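Side-chain contacts in 5-formyltetrahydrofolate cyclo-ligase family protein (Bacillus anthracis, PDB 2JCB), which probably catalyses the ATP-dependent, magnesium-requiring cyclisation of 5-formyltetrahydrofolate to 5,10-methenyltetrahydrofolate in folate metabolism: residues I57-E62 and P69-A74; Q38-L43 and N63-Y68. All coordinates share one frame; numbering follows the deposited sequence.

Interaction 1. Residues I57-E62 and P69-A74; sequences ITLSME and PIIEKA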
loop_
_atom_site.group_PDB
_atom_site.type_symbol
_atom_site.label_atom_id
_atom_site.label_comp_id
_atom_site.label_asym_id
_atom_site.label_seq_id
_atom_site.Cartn_x
_atom_site.Cartn_y
_atom_site.Cartn_z
ATOM N N ILE A 57 -1.905 -3.346 6.342
ATOM C CA ILE A 57 -1.542 -1.996 5.868
ATOM C C ILE A 57 -0.034 -1.805 6.063
ATOM O O ILE A 57 0.599 -2.563 6.790
ATOM C CB ILE A 57 -2.309 -0.913 6.665
ATOM C CG1 ILE A 57 -2.186 0.493 6.061
ATOM C CG2 ILE A 57 -2.050 -1.006 8.256
ATOM C CD1 ILE A 57 -3.279 1.420 6.563
ATOM N N THR A 58 0.495 -0.803 5.386
ATOM C CA THR A 58 1.949 -0.431 5.534
ATOM C C THR A 58 2.035 0.863 6.361
ATOM O O THR A 58 1.034 1.583 6.552
ATOM C CB THR A 58 2.684 -0.270 4.202
ATOM O OG1 THR A 58 2.106 0.813 3.456
ATOM C CG2 THR A 58 2.659 -1.603 3.460
ATOM N N LEU A 59 3.227 1.135 6.911
ATOM C CA LEU A 59 3.478 2.362 7.642
ATOM C C LEU A 59 4.073 3.334 6.616
ATOM O O LEU A 59 5.123 3.078 6.035
ATOM C CB LEU A 59 4.488 2.102 8.784
ATOM C CG LEU A 59 3.876 1.075 9.769
ATOM C CD1 LEU A 59 4.897 0.237 10.499
ATOM C CD2 LEU A 59 2.886 1.732 10.680
ATOM N N SER A 60 3.366 4.408 6.343
ATOM C CA SER A 60 3.774 5.308 5.276
ATOM C C SER A 60 5.070 6.089 5.630
ATOM O O SER A 60 5.358 6.369 6.798
ATOM C CB SER A 60 2.647 6.287 5.000
ATOM O OG SER A 60 2.208 6.857 6.197
ATOM N N MET A 61 5.793 6.482 4.589
ATOM C CA MET A 61 7.049 7.243 4.728
ATOM C C MET A 61 7.031 8.484 3.861
ATOM O O MET A 61 6.217 8.589 2.930
ATOM C CB MET A 61 8.225 6.383 4.288
ATOM C CG MET A 61 8.586 5.308 5.298
ATOM S SD MET A 61 9.938 4.233 4.774
ATOM C CE MET A 61 10.929 5.300 3.720
ATOM N N GLU A 62 7.960 9.408 4.127
ATOM C CA GLU A 62 8.030 10.684 3.365
ATOM C C GLU A 62 6.639 11.210 3.050
ATOM O O GLU A 62 5.854 11.407 3.968
ATOM C CB GLU A 62 8.884 10.588 2.080
ATOM C CG GLU A 62 8.733 9.307 1.241
ATOM C CD GLU A 62 9.815 8.262 1.540
ATOM O OE1 GLU A 62 9.582 7.065 1.229
ATOM O OE2 GLU A 62 10.884 8.641 2.086
ATOM N N PRO A 69 -3.005 7.692 10.609
ATOM C CA PRO A 69 -4.382 7.896 11.048
ATOM C C PRO A 69 -5.288 6.691 10.770
ATOM O O PRO A 69 -6.209 6.456 11.552
ATOM C CB PRO A 69 -4.839 9.115 10.263
ATOM C CG PRO A 69 -3.596 9.846 9.905
ATOM C CD PRO A 69 -2.566 8.757 9.703
ATOM N N ILE A 70 -4.971 5.911 9.748
ATOM C CA ILE A 70 -5.804 4.764 9.374
ATOM C C ILE A 70 -5.667 3.692 10.424
ATOM O O ILE A 70 -6.639 3.120 10.863
ATOM C CB ILE A 70 -5.430 4.154 8.002
ATOM C CG1 ILE A 70 -5.492 5.252 6.899
ATOM C CG2 ILE A 70 -6.398 2.965 7.718
ATOM C CD1 ILE A 70 -4.867 4.833 5.504
ATOM N N ILE A 71 -4.431 3.391 10.800
ATOM C CA ILE A 71 -4.214 2.437 11.889
ATOM C C ILE A 71 -4.939 2.855 13.186
ATOM O O ILE A 71 -5.578 2.034 13.872
ATOM C CB ILE A 71 -2.696 2.239 12.127
ATOM C CG1 ILE A 71 -2.094 1.592 10.877
ATOM C CG2 ILE A 71 -2.495 1.362 13.405
ATOM C CD1 ILE A 71 -0.550 1.706 10.836
ATOM N N GLU A 72 -4.868 4.131 13.541
ATOM C CA GLU A 72 -5.547 4.623 14.718
ATOM C C GLU A 72 -7.075 4.433 14.695
ATOM O O GLU A 72 -7.670 4.021 15.703
ATOM C CB GLU A 72 -5.146 6.070 14.911
ATOM C CG GLU A 72 -3.635 6.170 15.257
ATOM C CD GLU A 72 -3.219 7.575 15.475
ATOM O OE1 GLU A 72 -3.475 8.413 14.575
ATOM O OE2 GLU A 72 -2.660 7.848 16.558
ATOM N N LYS A 73 -7.653 4.687 13.516
ATOM C CA LYS A 73 -9.106 4.537 13.282
ATOM C C LYS A 73 -9.483 3.066 13.392
ATOM O O LYS A 73 -10.447 2.728 14.038
ATOM C CB LYS A 73 -9.446 5.020 11.856
ATOM C CG LYS A 73 -10.963 5.134 11.514
ATOM C CD LYS A 73 -11.625 6.197 12.308
ATOM C CE LYS A 73 -12.888 6.691 11.629
ATOM N NZ LYS A 73 -13.282 7.961 12.330
ATOM N N ALA A 74 -8.726 2.192 12.731
ATOM C CA ALA A 74 -8.960 0.758 12.824
ATOM C C ALA A 74 -8.950 0.279 14.279
ATOM O O ALA A 74 -9.879 -0.431 14.746
ATOM C CB ALA A 74 -7.954 -0.039 11.927
#
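The contact lies in the strand-loop-helix unit that begins with strand 54-56 of the central mixed sheet: Ile-57 and Leu-59, in the loop that leaves this strand, pack against Ile-70 and Ile-71 in the first turns of helix 68-76. Every contact between the two segments is apolar, and no hydrogen bond crosses. Ile-57 straddles both helical residues with its two branches. With CG1 anti to the backbone N (chi1 -169°) and the chain extended beyond it, CD1 is carried to Ile-70, meeting its CG2 at 3.7 Å and its CB at 3.8 Å. The other branch, CG2, turns to Ile-71 and rests 3.7 Å from that residue's CG1, the isoleucine pairs crossing at a slant. Ile-71 in turn holds CG1 anti to its own carbonyl carbon (chi1 -65°) and, with the chain extended beyond it, CD1 reaches Leu-59. There it meets Leu-59 CD2 at 3.4 Å, tighter than ordinary van der Waals contact, the two side chains lying roughly at right angles. Ile-57 is held from the sheet as well: its backbone is hydrogen-bonded to Val-82 of the neighbouring strand 80-87, and its side chain touches Val-81 and Val-83. Ile-70 also touches Val-40 and Leu-43 of helix 29-44 and Trp-49 of helix 47-51, so Ile-57 and Ile-70 together connect strand 80-87 with three helices. Helix 68-76 links the parallel strands 54-56 and 80-87 in a beta-alpha-beta crossover, its isoleucines packing on the loop that follows the first strand.

Interaction 2. Residues Q38-L43 and N63-Y68; sequences QIVFSL and NEVNTY
Val-65 holds CG1 anti to its backbone N (chi1 176°) and CG2 anti to its carbonyl carbon, a setting that turns both methyls to Ile-39 on helix 29-44. Ile-39, with CG1 anti to the carbonyl carbon (chi1 -76°) and an extended chain beyond it, answers with both of its branches. Its CD1 lies 3.9 Å from Val-65 CG2, while its CG2 stands 4.1 Å from Val-65 CG1, so the two side chains meet in two places as they slant across one another. One residue further along the helix, Val-40 approaches the loop backbone: its CG1 is 4.0 Å from the carbonyl O of Asn-66, a packing contact, and a looser 4.5 Å from Val-65 CG1. The side chain of Asn-66 serves its own segment instead. Its OD1 accepts from Tyr-68 N at 3.2 Å, with an N-H...O angle of 151°; the donor stands well above the amide carbonyl plane. This capping bond occupies a backbone N-H at the start of helix 68-76. The loop is tied to helix 29-44 by polar means as well, since Asn-66 N is hydrogen-bonded to Ser-36 OG, one turn before Val-40, and Ser-36 also touches Val-65. Between 38-43 and 63-68 themselves there is no hydrogen bond: the buried helix face and loop are matched through methyl packing, implying that shape and burial of apolar surface hold them together, while the hydrogen bonds of the loop, among them the cap and the bond to Ser-36, are made within it or to residues outside 38-43.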
loop_
_atom_site.group_PDB
_atom_site.type_symbol
_atom_site.label_atom_id
_atom_site.label_comp_id
_atom_site.label_asym_id
_atom_site.label_seq_id
_atom_site.Cartn_x
_atom_site.Cartn_y
_atom_site.Cartn_z
ATOM N N GLN A 38 -8.442 13.795 2.822
ATOM C CA GLN A 38 -9.566 13.532 1.886
ATOM C C GLN A 38 -9.629 12.062 1.503
ATOM O O GLN A 38 -10.707 11.461 1.455
ATOM C CB GLN A 38 -9.471 14.408 0.636
ATOM C CG GLN A 38 -9.715 15.847 0.997
ATOM C CD GLN A 38 -9.573 16.798 -0.180
ATOM O OE1 GLN A 38 -9.284 16.382 -1.297
ATOM N NE2 GLN A 38 -9.764 18.103 0.084
ATOM N N ILE A 39 -8.458 11.460 1.245
ATOM C CA ILE A 39 -8.375 10.128 0.692
ATOM C C ILE A 39 -8.867 9.197 1.770
ATOM O O ILE A 39 -9.685 8.294 1.473
ATOM C CB ILE A 39 -6.980 9.799 0.282
ATOM C CG1 ILE A 39 -6.683 10.542 -1.048
ATOM C CG2 ILE A 39 -6.773 8.324 0.124
ATOM C CD1 ILE A 39 -5.182 10.655 -1.425
ATOM N N VAL A 40 -8.389 9.397 3.003
ATOM C CA VAL A 40 -8.779 8.508 4.103
ATOM C C VAL A 40 -10.232 8.667 4.502
ATOM O O VAL A 40 -10.887 7.673 4.791
ATOM C CB VAL A 40 -7.801 8.486 5.348
ATOM C CG1 VAL A 40 -6.381 8.052 4.837
ATOM C CG2 VAL A 40 -7.845 9.764 6.165
ATOM N N PHE A 41 -10.755 9.879 4.405
ATOM C CA PHE A 41 -12.180 10.089 4.713
ATOM C C PHE A 41 -12.958 9.174 3.725
ATOM O O PHE A 41 -13.914 8.499 4.141
ATOM C CB PHE A 41 -12.543 11.572 4.536
ATOM C CG PHE A 41 -14.009 11.860 4.610
ATOM C CD1 PHE A 41 -14.570 12.255 5.808
ATOM C CD2 PHE A 41 -14.825 11.749 3.477
ATOM C CE1 PHE A 41 -15.934 12.528 5.916
ATOM C CE2 PHE A 41 -16.191 12.039 3.567
ATOM C CZ PHE A 41 -16.735 12.417 4.785
ATOM N N SER A 42 -12.549 9.118 2.469
ATOM C CA SER A 42 -13.261 8.328 1.446
ATOM C C SER A 42 -13.092 6.818 1.737
ATOM O O SER A 42 -14.062 6.044 1.676
ATOM C CB SER A 42 -12.707 8.671 0.083
ATOM O OG SER A 42 -13.329 7.910 -0.974
ATOM N N LEU A 43 -11.875 6.425 2.117
ATOM C CA LEU A 43 -11.640 5.024 2.597
ATOM C C LEU A 43 -12.658 4.565 3.643
ATOM O O LEU A 43 -13.207 3.461 3.501
ATOM C CB LEU A 43 -10.228 4.868 3.228
ATOM C CG LEU A 43 -10.012 3.502 3.974
ATOM C CD1 LEU A 43 -10.035 2.376 2.936
ATOM C CD2 LEU A 43 -8.580 3.559 4.607
ATOM N N ASN A 63 6.350 11.471 1.769
ATOM C CA ASN A 63 5.087 12.129 1.416
ATOM C C ASN A 63 3.989 11.155 0.921
ATOM O O ASN A 63 2.943 11.591 0.412
ATOM C CB ASN A 63 5.319 13.287 0.438
ATOM C CG ASN A 63 5.775 14.613 1.149
ATOM O OD1 ASN A 63 5.594 14.776 2.357
ATOM N ND2 ASN A 63 6.284 15.570 0.373
ATOM N N GLU A 64 4.197 9.842 1.125
ATOM C CA GLU A 64 3.174 8.850 0.773
ATOM C C GLU A 64 1.888 9.121 1.530
ATOM O O GLU A 64 1.916 9.527 2.726
ATOM C CB GLU A 64 3.623 7.438 1.178
ATOM C CG GLU A 64 4.786 6.986 0.367
ATOM C CD GLU A 64 5.661 5.976 1.078
ATOM O OE1 GLU A 64 5.172 5.362 2.065
ATOM O OE2 GLU A 64 6.857 5.841 0.657
ATOM N N VAL A 65 0.731 8.861 0.891
ATOM C CA VAL A 65 -0.528 8.979 1.673
ATOM C C VAL A 65 -0.414 8.427 3.123
ATOM O O VAL A 65 -0.012 7.268 3.354
ATOM C CB VAL A 65 -1.750 8.290 0.969
ATOM C CG1 VAL A 65 -3.023 8.364 1.882
ATOM C CG2 VAL A 65 -1.903 8.845 -0.498
ATOM N N ASN A 66 -0.748 9.298 4.057
ATOM C CA ASN A 66 -0.503 9.044 5.460
ATOM C C ASN A 66 -1.386 7.897 6.021
ATOM O O ASN A 66 -2.603 8.011 6.035
ATOM C CB ASN A 66 -0.710 10.324 6.243
ATOM C CG ASN A 66 -0.216 10.185 7.683
ATOM O OD1 ASN A 66 0.381 9.149 8.050
ATOM N ND2 ASN A 66 -0.429 11.217 8.490
ATOM N N THR A 67 -0.770 6.767 6.392
ATOM C CA THR A 67 -1.491 5.634 6.912
ATOM C C THR A 67 -1.587 5.588 8.424
ATOM O O THR A 67 -2.306 4.712 8.987
ATOM C CB THR A 67 -0.887 4.297 6.428
ATOM O OG1 THR A 67 0.466 4.190 6.907
ATOM C CG2 THR A 67 -0.933 4.183 4.836
ATOM N N TYR A 68 -0.829 6.423 9.117
ATOM C CA TYR A 68 -0.899 6.411 10.572
ATOM C C TYR A 68 -2.304 6.654 11.120
ATOM O O TYR A 68 -2.761 5.891 11.991
ATOM C CB TYR A 68 0.182 7.327 11.217
ATOM C CG TYR A 68 1.541 6.643 11.171
ATOM C CD1 TYR A 68 2.334 6.690 10.004
ATOM C CD2 TYR A 68 2.003 5.902 12.283
ATOM C CE1 TYR A 68 3.614 6.021 9.957
ATOM C CE2 TYR A 68 3.256 5.234 12.261
ATOM C CZ TYR A 68 4.050 5.316 11.100
ATOM O OH TYR A 68 5.280 4.675 11.110
#

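In the fold
Interactions 1 and 2 are both buried, apolar contacts on the same side of the chain's centre, their middles about 8 Å apart. Their segments alternate along the chain: 57-62 runs on into 63-68, which leads into the helix carrying 69-74. Interaction 1 packs that helix against the loop leaving strand 54-56, whereas interaction 2 lays the connecting loop on helix 29-44 and adds a polar cap at the helix start. Thr-67 joins them, its OG1 probably hydrogen-bonded to both Thr-58 O (2.7 Å) and Ser-60 N (3.0 Å). Both pack methyl groups, interaction 1 between isoleucine and leucine branches alone, interaction 2 partly against a backbone carbonyl oxygen.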